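Local coordinates for protein amidohydrolase (Pseudomonas aeruginosa, PDB 2I5G) that probably hydrolyses dipeptides as a metal-dependent dipeptidase of the membrane dipeptidase (M19) family, which has a TIM-barrel fold, at residues E99-I102 with G103-E106; Q117-N121 with T122-V126; G135-G139 with F140-I144; T164-E167 with V168-S172; T263-K266 with G267-R271. The protein carries 2 engineered substitutions. All coordinates share one frame; numbering follows the deposited sequence.

Contact 1 (E99-I102 with G103-E106); sequences EDQI and GYVE
The irregular chain of 99-102 runs straight on into the helical turn of 103-106, where Ile102 O faces Val105 N. The direct backbone bond is a long, weak one, Val105 N to Ile102 O at 3.5 Å. A water takes up the slack: it donates to Ile102 O (2.6 Å) and accepts from Glu106 N (2.9 Å). The main side-chain meeting is Gln101 on Tyr104. Gln101 CB sits squarely over the centre of the phenol ring, 3.6 Å from the centroid, a CH-pi contact, and CG continues across the same face to lie 3.5 Å from Tyr104 CZ. With CG beside the backbone N (chi1 -53°) and the chain bent at chi2 (-57°), the methylenes lie over the ring while the amide leads away. Glutamine suits the place because its aliphatic part covers the aromatic face and its amide finds polar partners: OE1 takes a water shared with Gly103 N, while NE2 turns back to the Asp100 carboxylate. Tyr104 also stacks with Phe47, and Glu99, near the ring edge, bonds to Phe47 N. Ile102 turns to Phe140 of helix 139-151. This is the N-terminal turn of helix 103-110, entered from the loop after barrel strand 86-92.

Contact 2 (Q117-N121 with T122-V126); sequences QMCYN and TQNLV
Cys119 carries SG beside its backbone N (chi1 -51°), and Val126 holds CG2 between its own N and carbonyl carbon; these two rotations bring the sulfur and the methyl to 3.8 Å. The same CG2 reaches Met118 CG (selenomethionine in this crystal) at 4.1 Å, the two side chains crossing at about a right angle. Cys119 SG also rests on Asn124 CB at 3.8 Å. The chain doubles back, 118-121 and 122-126 running in nearly opposite directions, and the compact cysteine and valine fill the inside of the bend.

The reversal itself is made at Asn121. Thr122 N donates to Tyr120 O over 2.7 Å, reaching the oxygen from above its carbonyl plane and almost at right angles to the C=O, as the tight ring bends the approach. Asn121 has the angles of the central residue of a classic gamma turn (phi 68°, psi -48°). Asparagine suits the place through its side chain: OD1 lies over the centre of the Tyr120 ring and makes a weak bond to His159 ND1. A water spans the mouth of the bend, accepting from Tyr120 N at 3.1 Å and donating to Thr122 O at 2.9 Å, so backbone groups of two buried residues are satisfied. Thr122 OG1 is turned to Asp265 of 263-266, while Gln123 NE2 bonds to Asn124 O of the second subunit, and Asn124 O receives Gln123 NE2 of that subunit in return. The bond from residue i+2 to residue i, with these angles at Asn121, defines a classic gamma turn, placed in the loop that leaves barrel strand 113-117.

Contact 3 (G135-G139 with F140-I144); sequences GGLSG and FGREI
Ser138 OG accepts a fairly straight bond from Gly141 N (3.1 Å, 153°) and bonds also to the carbonyl oxygen of Leu125, with a weaker approach from that of Val126. A hydroxyl suits this place because it can accept from the helix and still offer its proton to the loop. A chi1 of 82° swings OG over the start of helix 139-151, where Ser138, at the N-cap position, makes the capping bond.

In the turn that follows, Arg142 N is shared between two carbonyls. It lies 3.2 Å from Ser138 O, only moderately tilted from that carbonyl plane, and 2.9 Å from Gly139 O, well above the plane. Gly139 O takes a second, weak bond from Glu143 N.

The residue before the cap adds an apolar clasp. Leu137 CD1 lies 3.8 Å from Gly141 CA, a bare backbone that lets the methyl settle against the helix, and CD2 touches Arg142 CG at 3.8 Å. This joins the positions of a hydrophobic staple, with the aliphatic part of an arginine as the second member. The guanidinium goes on to a salt bridge with Glu171. From the second subunit, Lys266 makes a cation-pi contact with Phe140, Arg270 pairs with Glu143, and Glu132 accepts from Gly139 N. Chemically, the amides of the first turn are answered by a hydroxyl and by a carboxylate from another chain, a placing that the partial positive charge of a helix start would probably reinforce.

Contact 4 (T164-E167 with V168-S172); sequences TSEE and VILES
The last two turns of helix 162-171, from Thr164 bonded to Val168 through to Ser172, make up this contact. Regular i to i+4 bonds join them: Val168 N to Thr164 O, Ile169 N to Ser165 O and Leu170 N to Glu166 O, each 3.1 Å. Near the end the pattern frays. Glu171 N is close to Glu167 O at 2.9 Å, but with an N-H...O angle of 126° the bond is weak. Ser172, the first residue to leave helical angles, still gives its N to Val168 O at 3.0 Å.

Side chains one turn apart run alongside each other. A chi1 of -176° and an extended chain carry the Glu166 stem alongside Leu170, the two pointing the same way; CG lies 4.2 Å and OE2 4.1 Å from Leu170 CD2. Thr164 and Val168 make the equivalent pair on a buried face, OG1 standing 4.2 Å from Val168 CG2. These short side chains suit the buried side because they need little room there, Val168 being wholly apolar, while glutamates take the polar sides: Glu167 forms a salt bridge with Arg133 of the second subunit, and Glu171 one with Arg142.

The helix is wedged between two others. Ile169 and Leu170 meet Phe200 of helix 195-203, Glu171 and Ser172 touch Val145 of helix 139-151, and the chain then leads on toward strand 177-181.

Contact 5 (T263-K266 with G267-R271); sequences THDK and GYARR
His264, Asp265 and Arg271 are the residues most covered where this loop folds back on itself. His264 meets Arg271 across a single backbone bridge, their CA atoms 4.4 Å apart. Its CE1 lies over one face of the Arg271 guanidinium, off-centre and 3.5 Å from NH1, with the two planes 61° apart, so the ring leans on the group instead of lying flat against it. Ala269 O is at the edge of the imidazole, in its plane. ND1 is tied to Glu260 O, which helps set the ring's rotation, and Arg271 has its own partners in Glu260 and Thr273 O.

Asp265 is held along its whole length. Its N donates to Arg270 O (2.9 Å), and its O accepts from Ala269 N (2.7 Å, in the carbonyl plane) and from Tyr268 N (3.2 Å, above it). With CG opposite the backbone N (chi1 -173°), the carboxylate runs beside the Arg270 side chain. OD2 receives Arg270 NH1 from above the carboxylate plane at 3.0 Å and Lys266 NZ on its syn side at 3.2 Å, while OD1 bonds to Thr122 OG1. One buried carboxylate thus gathers two cations, which should keep it ionised.

Gly267 N closes on His264 O at 2.7 Å. Lys266 and Gly267 both have positive phi, which glycine takes easily. Tyr268 OH and Arg270 reach Ile102 and Glu143 of the second subunit. The backbone forms a type II beta turn (264-267) overlapping a type I' turn (265-268), at the tip of a loop that reaches across the dimer.

The five contacts follow in series along the chain. Contacts 1 to 4 lie around barrel strands from 86-92 to 154-156 and the helices after them; contact 5 comes much later, after helix 256-263. Contacts 2, 3 and 4 group closely, centres about 10 Å (2 and 3) and about 9 Å (3 and 4) apart: contact 2 in the loop before helix 139-151, contact 3 at that helix's start, contact 4 on helix 162-171. Contact 1 touches contacts 2 and 3. Contact 5 touches contact 2 within the chain, and stays about 12 Å, nearest atoms, from contacts 1 and 3. Its loop meets contacts 1 and 3 of the second subunit, so these loops contribute to the subunit interface.

Contact 1 (E99-I102 with G103-E106)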
loop_
_atom_site.group_PDB
_atom_site.type_symbol
_atom_site.label_atom_id
_atom_site.label_comp_id
_atom_site.label_asym_id
_atom_site.label_seq_id
_atom_site.Cartn_x
_atom_site.Cartn_y
_atom_site.Cartn_z
ATOM N N GLU A 99 -7.574 4.752 -0.411
ATOM C CA GLU A 99 -7.443 3.425 0.178
ATOM C C GLU A 99 -7.398 2.375 -0.946
ATOM O O GLU A 99 -6.555 2.474 -1.846
ATOM C CB GLU A 99 -8.588 3.167 1.165
ATOM C CG GLU A 99 -8.451 4.009 2.440
ATOM C CD GLU A 99 -9.507 3.718 3.509
ATOM O OE1 GLU A 99 -9.421 4.336 4.597
ATOM O OE2 GLU A 99 -10.415 2.886 3.270
ATOM N N ASP A 100 -8.281 1.380 -0.921
ATOM C CA ASP A 100 -8.268 0.361 -1.970
ATOM C C ASP A 100 -9.516 0.421 -2.836
ATOM O O ASP A 100 -9.844 -0.524 -3.548
ATOM C CB ASP A 100 -8.144 -1.032 -1.366
ATOM C CG ASP A 100 -9.308 -1.379 -0.471
ATOM O OD1 ASP A 100 -9.456 -2.571 -0.127
ATOM O OD2 ASP A 100 -10.068 -0.456 -0.106
ATOM N N GLN A 101 -10.208 1.546 -2.782
ATOM C CA GLN A 101 -11.418 1.712 -3.560
ATOM C C GLN A 101 -11.192 2.662 -4.719
ATOM O O GLN A 101 -10.735 3.783 -4.519
ATOM C CB GLN A 101 -12.525 2.247 -2.658
ATOM C CG GLN A 101 -12.723 1.410 -1.419
ATOM C CD GLN A 101 -13.023 -0.028 -1.759
ATOM O OE1 GLN A 101 -14.002 -0.325 -2.445
ATOM N NE2 GLN A 101 -12.181 -0.933 -1.288
ATOM N N ILE A 102 -11.513 2.210 -5.926
ATOM C CA ILE A 102 -11.364 3.031 -7.122
ATOM C C ILE A 102 -12.590 3.935 -7.186
ATOM O O ILE A 102 -12.628 4.917 -7.934
ATOM C CB ILE A 102 -11.297 2.157 -8.406
ATOM C CG1 ILE A 102 -10.116 1.184 -8.316
ATOM C CG2 ILE A 102 -11.132 3.041 -9.644
ATOM C CD1 ILE A 102 -10.015 0.225 -9.499
ATOM N N GLY A 103 -13.588 3.593 -6.374
ATOM C CA GLY A 103 -14.816 4.362 -6.327
ATOM C C GLY A 103 -14.658 5.672 -5.581
ATOM O O GLY A 103 -15.470 6.583 -5.754
ATOM N N TYR A 104 -13.616 5.780 -4.760
ATOM C CA TYR A 104 -13.392 7.001 -3.997
ATOM C C TYR A 104 -12.845 8.124 -4.858
ATOM O O TYR A 104 -12.905 9.291 -4.467
ATOM C CB TYR A 104 -12.434 6.759 -2.826
ATOM C CG TYR A 104 -12.992 5.889 -1.719
ATOM C CD1 TYR A 104 -12.193 5.492 -0.650
ATOM C CD2 TYR A 104 -14.313 5.444 -1.751
ATOM C CE1 TYR A 104 -12.691 4.669 0.356
ATOM C CE2 TYR A 104 -14.819 4.621 -0.749
ATOM C CZ TYR A 104 -14.002 4.239 0.298
ATOM O OH TYR A 104 -14.501 3.413 1.278
ATOM N N VAL A 105 -12.298 7.790 -6.022
ATOM C CA VAL A 105 -11.776 8.838 -6.886
ATOM C C VAL A 105 -12.934 9.753 -7.274
ATOM O O VAL A 105 -12.814 10.971 -7.232
ATOM C CB VAL A 105 -11.117 8.268 -8.164
ATOM C CG1 VAL A 105 -10.730 9.414 -9.094
ATOM C CG2 VAL A 105 -9.883 7.446 -7.795
ATOM N N GLU A 106 -14.066 9.167 -7.633
ATOM C CA GLU A 106 -15.230 9.958 -8.010
ATOM C C GLU A 106 -15.875 10.643 -6.799
ATOM O O GLU A 106 -16.435 11.733 -6.921
ATOM C CB GLU A 106 -16.249 9.063 -8.710
ATOM C CG GLU A 106 -17.562 9.735 -9.053
ATOM C CD GLU A 106 -18.448 8.845 -9.900
ATOM O OE1 GLU A 106 -18.686 7.682 -9.499
ATOM O OE2 GLU A 106 -18.903 9.307 -10.968
HETATM O O HOH W 1 -14.782 0.808 -5.266
HETATM O O HOH W 2 -14.547 6.467 -8.645
#

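Contact 2 (Q117-N121 with T122-V126)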
loop_
_atom_site.group_PDB
_atom_site.type_symbol
_atom_site.label_atom_id
_atom_site.label_comp_id
_atom_site.label_asym_id
_atom_site.label_seq_id
_atom_site.Cartn_x
_atom_site.Cartn_y
_atom_site.Cartn_z
ATOM N N GLN A 117 -1.780 13.873 -5.582
ATOM C CA GLN A 117 -0.422 13.388 -5.757
ATOM C C GLN A 117 -0.528 11.868 -5.664
ATOM O O GLN A 117 -1.261 11.346 -4.818
ATOM C CB GLN A 117 0.482 13.933 -4.648
ATOM C CG GLN A 117 1.955 13.712 -4.898
ATOM C CD GLN A 117 2.841 14.474 -3.930
ATOM O OE1 GLN A 117 3.843 15.065 -4.332
ATOM N NE2 GLN A 117 2.485 14.458 -2.649
HETATM N N MSE A 118 0.191 11.162 -6.531
HETATM C CA MSE A 118 0.143 9.705 -6.550
HETATM C C MSE A 118 0.668 9.046 -5.282
HETATM O O MSE A 118 0.047 8.132 -4.747
HETATM C CB MSE A 118 0.913 9.172 -7.758
HETATM C CG MSE A 118 0.056 8.379 -8.729
HETATM SE SE MSE A 118 -1.592 9.299 -9.147
HETATM C CE MSE A 118 -0.809 10.956 -9.728
ATOM N N CYS A 119 1.812 9.509 -4.798
ATOM C CA CYS A 119 2.401 8.925 -3.607
ATOM C C CYS A 119 3.030 10.008 -2.757
ATOM O O CYS A 119 3.115 11.165 -3.178
ATOM C CB CYS A 119 3.479 7.916 -4.001
ATOM S SG CYS A 119 2.954 6.683 -5.223
ATOM N N TYR A 120 3.478 9.628 -1.563
ATOM C CA TYR A 120 4.125 10.568 -0.661
ATOM C C TYR A 120 5.352 9.967 0.016
ATOM O O TYR A 120 5.238 9.304 1.045
ATOM C CB TYR A 120 3.152 11.054 0.415
ATOM C CG TYR A 120 3.678 12.264 1.152
ATOM C CD1 TYR A 120 3.654 13.530 0.556
ATOM C CD2 TYR A 120 4.268 12.138 2.409
ATOM C CE1 TYR A 120 4.208 14.638 1.187
ATOM C CE2 TYR A 120 4.829 13.238 3.051
ATOM C CZ TYR A 120 4.797 14.488 2.435
ATOM O OH TYR A 120 5.366 15.586 3.055
ATOM N N ASN A 121 6.518 10.194 -0.580
ATOM C CA ASN A 121 7.797 9.725 -0.046
ATOM C C ASN A 121 8.056 8.224 -0.033
ATOM O O ASN A 121 9.129 7.781 -0.443
ATOM C CB ASN A 121 8.002 10.258 1.376
ATOM C CG ASN A 121 7.834 11.759 1.464
ATOM O OD1 ASN A 121 7.748 12.452 0.441
ATOM N ND2 ASN A 121 7.792 12.279 2.695
ATOM N N THR A 122 7.092 7.443 0.446
ATOM C CA THR A 122 7.263 5.995 0.532
ATOM C C THR A 122 6.257 5.184 -0.288
ATOM O O THR A 122 5.398 5.744 -0.967
ATOM C CB THR A 122 7.194 5.540 1.992
ATOM O OG1 THR A 122 6.065 6.153 2.621
ATOM C CG2 THR A 122 8.458 5.937 2.735
ATOM N N GLN A 123 6.359 3.861 -0.213
ATOM C CA GLN A 123 5.469 2.989 -0.975
ATOM C C GLN A 123 3.984 3.120 -0.629
ATOM O O GLN A 123 3.595 3.156 0.537
ATOM C CB GLN A 123 5.912 1.531 -0.838
ATOM C CG GLN A 123 5.125 0.557 -1.693
ATOM C CD GLN A 123 5.811 -0.794 -1.812
ATOM O OE1 GLN A 123 6.903 -0.899 -2.374
ATOM N NE2 GLN A 123 5.175 -1.835 -1.279
ATOM N N ASN A 124 3.176 3.173 -1.684
ATOM C CA ASN A 124 1.720 3.319 -1.627
ATOM C C ASN A 124 1.095 2.007 -2.085
ATOM O O ASN A 124 1.757 0.970 -2.115
ATOM C CB ASN A 124 1.301 4.409 -2.619
ATOM C CG ASN A 124 0.441 5.462 -1.997
ATOM O OD1 ASN A 124 0.102 6.462 -2.635
ATOM N ND2 ASN A 124 0.074 5.253 -0.740
ATOM N N LEU A 125 -0.186 2.057 -2.432
ATOM C CA LEU A 125 -0.853 0.885 -2.981
ATOM C C LEU A 125 -0.749 1.089 -4.495
ATOM O O LEU A 125 -0.890 0.141 -5.265
ATOM C CB LEU A 125 -2.341 0.815 -2.599
ATOM C CG LEU A 125 -2.781 0.390 -1.198
ATOM C CD1 LEU A 125 -4.294 0.315 -1.159
ATOM C CD2 LEU A 125 -2.184 -0.951 -0.837
ATOM N N VAL A 126 -0.492 2.332 -4.914
ATOM C CA VAL A 126 -0.398 2.646 -6.340
ATOM C C VAL A 126 1.021 2.770 -6.899
ATOM O O VAL A 126 1.279 2.394 -8.041
ATOM C CB VAL A 126 -1.184 3.937 -6.676
ATOM C CG1 VAL A 126 -2.572 3.862 -6.061
ATOM C CG2 VAL A 126 -0.448 5.158 -6.181
HETATM O O HOH W 3 2.809 6.932 -0.249
#

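Contact 3 (G135-G139 with F140-I144)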
loop_
_atom_site.group_PDB
_atom_site.type_symbol
_atom_site.label_atom_id
_atom_site.label_comp_id
_atom_site.label_asym_id
_atom_site.label_seq_id
_atom_site.Cartn_x
_atom_site.Cartn_y
_atom_site.Cartn_z
ATOM N N GLY A 135 9.593 0.944 -6.794
ATOM C CA GLY A 135 9.169 -0.254 -7.506
ATOM C C GLY A 135 8.374 -0.048 -8.788
ATOM O O GLY A 135 8.098 -1.005 -9.509
ATOM N N GLY A 136 8.005 1.195 -9.080
ATOM C CA GLY A 136 7.243 1.473 -10.282
ATOM C C GLY A 136 5.763 1.553 -9.990
ATOM O O GLY A 136 5.333 1.321 -8.855
ATOM N N LEU A 137 4.985 1.888 -11.013
ATOM C CA LEU A 137 3.535 1.998 -10.889
ATOM C C LEU A 137 2.933 0.596 -10.776
ATOM O O LEU A 137 3.177 -0.269 -11.628
ATOM C CB LEU A 137 2.970 2.714 -12.115
ATOM C CG LEU A 137 1.467 2.972 -12.115
ATOM C CD1 LEU A 137 1.079 3.782 -10.885
ATOM C CD2 LEU A 137 1.088 3.705 -13.387
ATOM N N SER A 138 2.151 0.369 -9.726
ATOM C CA SER A 138 1.553 -0.947 -9.513
ATOM C C SER A 138 0.351 -1.141 -10.421
ATOM O O SER A 138 -0.080 -0.205 -11.087
ATOM C CB SER A 138 1.111 -1.113 -8.054
ATOM O OG SER A 138 -0.156 -0.518 -7.828
ATOM N N GLY A 139 -0.183 -2.361 -10.446
ATOM C CA GLY A 139 -1.346 -2.631 -11.268
ATOM C C GLY A 139 -2.508 -1.766 -10.813
ATOM O O GLY A 139 -3.127 -1.067 -11.623
ATOM N N PHE A 140 -2.802 -1.810 -9.511
ATOM C CA PHE A 140 -3.887 -1.026 -8.932
ATOM C C PHE A 140 -3.700 0.452 -9.279
ATOM O O PHE A 140 -4.670 1.178 -9.523
ATOM C CB PHE A 140 -3.907 -1.209 -7.418
ATOM C CG PHE A 140 -5.081 -0.565 -6.743
ATOM C CD1 PHE A 140 -6.374 -1.017 -6.981
ATOM C CD2 PHE A 140 -4.895 0.489 -5.854
ATOM C CE1 PHE A 140 -7.470 -0.429 -6.339
ATOM C CE2 PHE A 140 -5.988 1.086 -5.206
ATOM C CZ PHE A 140 -7.273 0.623 -5.451
ATOM N N GLY A 141 -2.445 0.892 -9.308
ATOM C CA GLY A 141 -2.153 2.274 -9.643
ATOM C C GLY A 141 -2.589 2.666 -11.047
ATOM O O GLY A 141 -2.997 3.800 -11.279
ATOM N N ARG A 142 -2.506 1.738 -11.992
ATOM C CA ARG A 142 -2.905 2.037 -13.361
ATOM C C ARG A 142 -4.417 2.197 -13.438
ATOM O O ARG A 142 -4.934 2.903 -14.306
ATOM C CB ARG A 142 -2.460 0.925 -14.310
ATOM C CG ARG A 142 -0.980 0.617 -14.260
ATOM C CD ARG A 142 -0.627 -0.439 -15.289
ATOM N NE ARG A 142 -0.630 0.108 -16.643
ATOM C CZ ARG A 142 0.373 0.807 -17.167
ATOM N NH1 ARG A 142 1.469 1.046 -16.455
ATOM N NH2 ARG A 142 0.284 1.269 -18.408
ATOM N N GLU A 143 -5.131 1.528 -12.537
ATOM C CA GLU A 143 -6.580 1.637 -12.522
ATOM C C GLU A 143 -6.939 2.976 -11.900
ATOM O O GLU A 143 -7.907 3.622 -12.305
ATOM C CB GLU A 143 -7.210 0.496 -11.720
ATOM C CG GLU A 143 -6.904 -0.887 -12.272
ATOM C CD GLU A 143 -7.826 -1.965 -11.718
ATOM O OE1 GLU A 143 -9.023 -1.967 -12.078
ATOM O OE2 GLU A 143 -7.349 -2.808 -10.923
ATOM N N ILE A 144 -6.152 3.398 -10.915
ATOM C CA ILE A 144 -6.408 4.677 -10.275
ATOM C C ILE A 144 -6.138 5.820 -11.246
ATOM O O ILE A 144 -6.900 6.775 -11.300
ATOM C CB ILE A 144 -5.554 4.862 -9.001
ATOM C CG1 ILE A 144 -6.036 3.911 -7.908
ATOM C CG2 ILE A 144 -5.687 6.288 -8.487
ATOM C CD1 ILE A 144 -7.456 4.201 -7.416
#

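Contact 4 (T164-E167 with V168-S172)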
loop_
_atom_site.group_PDB
_atom_site.type_symbol
_atom_site.label_atom_id
_atom_site.label_comp_id
_atom_site.label_asym_id
_atom_site.label_seq_id
_atom_site.Cartn_x
_atom_site.Cartn_y
_atom_site.Cartn_z
ATOM N N THR A 164 8.075 5.235 -10.811
ATOM C CA THR A 164 6.629 5.331 -10.896
ATOM C C THR A 164 6.199 6.638 -11.556
ATOM O O THR A 164 5.156 6.698 -12.217
ATOM C CB THR A 164 5.951 5.144 -9.502
ATOM O OG1 THR A 164 4.865 6.066 -9.363
ATOM C CG2 THR A 164 6.940 5.334 -8.382
ATOM N N SER A 165 7.008 7.681 -11.409
ATOM C CA SER A 165 6.662 8.949 -12.031
ATOM C C SER A 165 6.604 8.814 -13.544
ATOM O O SER A 165 5.659 9.283 -14.173
ATOM C CB SER A 165 7.666 10.039 -11.655
ATOM O OG SER A 165 7.348 10.605 -10.395
ATOM N N GLU A 166 7.604 8.163 -14.132
ATOM C CA GLU A 166 7.634 8.008 -15.579
ATOM C C GLU A 166 6.467 7.190 -16.114
ATOM O O GLU A 166 5.907 7.515 -17.158
ATOM C CB GLU A 166 8.942 7.369 -16.036
ATOM C CG GLU A 166 9.035 7.288 -17.554
ATOM C CD GLU A 166 10.310 6.631 -18.040
ATOM O OE1 GLU A 166 11.406 7.097 -17.647
ATOM O OE2 GLU A 166 10.213 5.656 -18.821
ATOM N N GLU A 167 6.103 6.125 -15.407
ATOM C CA GLU A 167 4.995 5.279 -15.839
ATOM C C GLU A 167 3.697 6.074 -15.836
ATOM O O GLU A 167 2.877 5.945 -16.743
ATOM C CB GLU A 167 4.879 4.055 -14.928
ATOM C CG GLU A 167 6.006 3.052 -15.130
ATOM C CD GLU A 167 6.047 1.969 -14.068
ATOM O OE1 GLU A 167 5.030 1.281 -13.865
ATOM O OE2 GLU A 167 7.107 1.797 -13.434
ATOM N N VAL A 168 3.524 6.914 -14.823
ATOM C CA VAL A 168 2.326 7.737 -14.720
ATOM C C VAL A 168 2.232 8.730 -15.885
ATOM O O VAL A 168 1.154 8.954 -16.436
ATOM C CB VAL A 168 2.297 8.509 -13.367
ATOM C CG1 VAL A 168 1.128 9.495 -13.335
ATOM C CG2 VAL A 168 2.176 7.520 -12.219
ATOM N N ILE A 169 3.356 9.326 -16.268
ATOM C CA ILE A 169 3.340 10.280 -17.372
ATOM C C ILE A 169 2.942 9.583 -18.673
ATOM O O ILE A 169 2.224 10.147 -19.504
ATOM C CB ILE A 169 4.726 10.940 -17.575
ATOM C CG1 ILE A 169 5.132 11.702 -16.309
ATOM C CG2 ILE A 169 4.682 11.876 -18.787
ATOM C CD1 ILE A 169 6.531 12.269 -16.351
ATOM N N LEU A 170 3.414 8.353 -18.833
ATOM C CA LEU A 170 3.144 7.558 -20.023
ATOM C C LEU A 170 1.744 6.944 -20.040
ATOM O O LEU A 170 1.227 6.606 -21.098
ATOM C CB LEU A 170 4.192 6.445 -20.119
ATOM C CG LEU A 170 5.336 6.504 -21.140
ATOM C CD1 LEU A 170 5.690 7.934 -21.504
ATOM C CD2 LEU A 170 6.533 5.772 -20.554
ATOM N N GLU A 171 1.133 6.811 -18.868
ATOM C CA GLU A 171 -0.192 6.204 -18.739
ATOM C C GLU A 171 -1.378 7.168 -18.802
ATOM O O GLU A 171 -2.416 6.836 -19.370
ATOM C CB GLU A 171 -0.240 5.392 -17.435
ATOM C CG GLU A 171 -1.626 4.988 -16.926
ATOM C CD GLU A 171 -2.240 3.835 -17.695
ATOM O OE1 GLU A 171 -1.559 2.805 -17.883
ATOM O OE2 GLU A 171 -3.417 3.954 -18.097
ATOM N N SER A 172 -1.236 8.357 -18.224
ATOM C CA SER A 172 -2.344 9.308 -18.231
ATOM C C SER A 172 -2.578 9.887 -19.611
ATOM O O SER A 172 -1.634 10.122 -20.368
ATOM C CB SER A 172 -2.091 10.453 -17.254
ATOM O OG SER A 172 -1.124 11.341 -17.777
#

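Contact 5 (T263-K266 with G267-R271)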
loop_
_atom_site.group_PDB
_atom_site.type_symbol
_atom_site.label_atom_id
_atom_site.label_comp_id
_atom_site.label_asym_id
_atom_site.label_seq_id
_atom_site.Cartn_x
_atom_site.Cartn_y
_atom_site.Cartn_z
ATOM N N THR A 263 8.197 14.354 8.218
ATOM C CA THR A 263 9.461 13.647 8.026
ATOM C C THR A 263 9.578 12.188 8.475
ATOM O O THR A 263 10.602 11.540 8.217
ATOM C CB THR A 263 10.613 14.445 8.644
ATOM O OG1 THR A 263 10.281 14.797 9.992
ATOM C CG2 THR A 263 10.867 15.707 7.833
ATOM N N HIS A 264 8.556 11.667 9.143
ATOM C CA HIS A 264 8.586 10.270 9.566
ATOM C C HIS A 264 7.559 9.506 8.738
ATOM O O HIS A 264 6.452 9.996 8.516
ATOM C CB HIS A 264 8.259 10.139 11.057
ATOM C CG HIS A 264 9.327 10.666 11.965
ATOM N ND1 HIS A 264 9.564 12.014 12.137
ATOM C CD2 HIS A 264 10.230 10.024 12.743
ATOM C CE1 HIS A 264 10.568 12.178 12.983
ATOM N NE2 HIS A 264 10.989 10.986 13.365
ATOM N N ASP A 265 7.922 8.316 8.266
ATOM C CA ASP A 265 7.003 7.517 7.455
ATOM C C ASP A 265 5.655 7.336 8.165
ATOM O O ASP A 265 5.611 7.020 9.356
ATOM C CB ASP A 265 7.619 6.145 7.147
ATOM C CG ASP A 265 6.788 5.334 6.155
ATOM O OD1 ASP A 265 6.540 5.843 5.045
ATOM O OD2 ASP A 265 6.390 4.191 6.482
ATOM N N LYS A 266 4.565 7.541 7.426
ATOM C CA LYS A 266 3.218 7.408 7.975
ATOM C C LYS A 266 2.934 8.522 8.973
ATOM O O LYS A 266 1.891 8.534 9.629
ATOM C CB LYS A 266 3.048 6.051 8.671
ATOM C CG LYS A 266 2.536 4.924 7.787
ATOM C CD LYS A 266 3.447 4.663 6.621
ATOM C CE LYS A 266 2.913 3.544 5.764
ATOM N NZ LYS A 266 3.934 3.156 4.762
ATOM N N GLY A 267 3.870 9.456 9.085
ATOM C CA GLY A 267 3.705 10.555 10.013
ATOM C C GLY A 267 4.144 10.223 11.427
ATOM O O GLY A 267 4.039 11.074 12.312
ATOM N N TYR A 268 4.650 9.009 11.646
ATOM C CA TYR A 268 5.076 8.609 12.987
ATOM C C TYR A 268 6.183 7.556 13.031
ATOM O O TYR A 268 6.847 7.404 14.050
ATOM C CB TYR A 268 3.872 8.073 13.777
ATOM C CG TYR A 268 3.524 6.638 13.441
ATOM C CD1 TYR A 268 4.253 5.580 13.986
ATOM C CD2 TYR A 268 2.523 6.341 12.516
ATOM C CE1 TYR A 268 4.000 4.262 13.612
ATOM C CE2 TYR A 268 2.259 5.024 12.134
ATOM C CZ TYR A 268 3.003 3.990 12.686
ATOM O OH TYR A 268 2.754 2.685 12.314
ATOM N N ALA A 269 6.367 6.809 11.948
ATOM C CA ALA A 269 7.377 5.750 11.918
ATOM C C ALA A 269 8.808 6.248 11.774
ATOM O O ALA A 269 9.139 7.341 12.210
ATOM C CB ALA A 269 7.058 4.762 10.805
ATOM N N ARG A 270 9.655 5.433 11.160
ATOM C CA ARG A 270 11.060 5.776 10.976
ATOM C C ARG A 270 11.297 7.143 10.329
ATOM O O ARG A 270 10.472 7.649 9.575
ATOM C CB ARG A 270 11.749 4.693 10.147
ATOM C CG ARG A 270 11.214 4.600 8.745
ATOM C CD ARG A 270 11.755 3.398 7.993
ATOM N NE ARG A 270 11.235 3.396 6.631
ATOM C CZ ARG A 270 9.945 3.303 6.337
ATOM N NH1 ARG A 270 9.054 3.191 7.314
ATOM N NH2 ARG A 270 9.544 3.361 5.071
ATOM N N ARG A 271 12.441 7.734 10.633
ATOM C CA ARG A 271 12.792 9.030 10.082
ATOM C C ARG A 271 13.198 8.876 8.621
ATOM O O ARG A 271 14.136 8.144 8.307
ATOM C CB ARG A 271 13.943 9.640 10.888
ATOM C CG ARG A 271 14.381 11.011 10.412
ATOM C CD ARG A 271 14.646 11.925 11.588
ATOM N NE ARG A 271 14.179 13.275 11.294
ATOM C CZ ARG A 271 13.709 14.120 12.206
ATOM N NH1 ARG A 271 13.644 13.753 13.479
ATOM N NH2 ARG A 271 13.295 15.331 11.840
#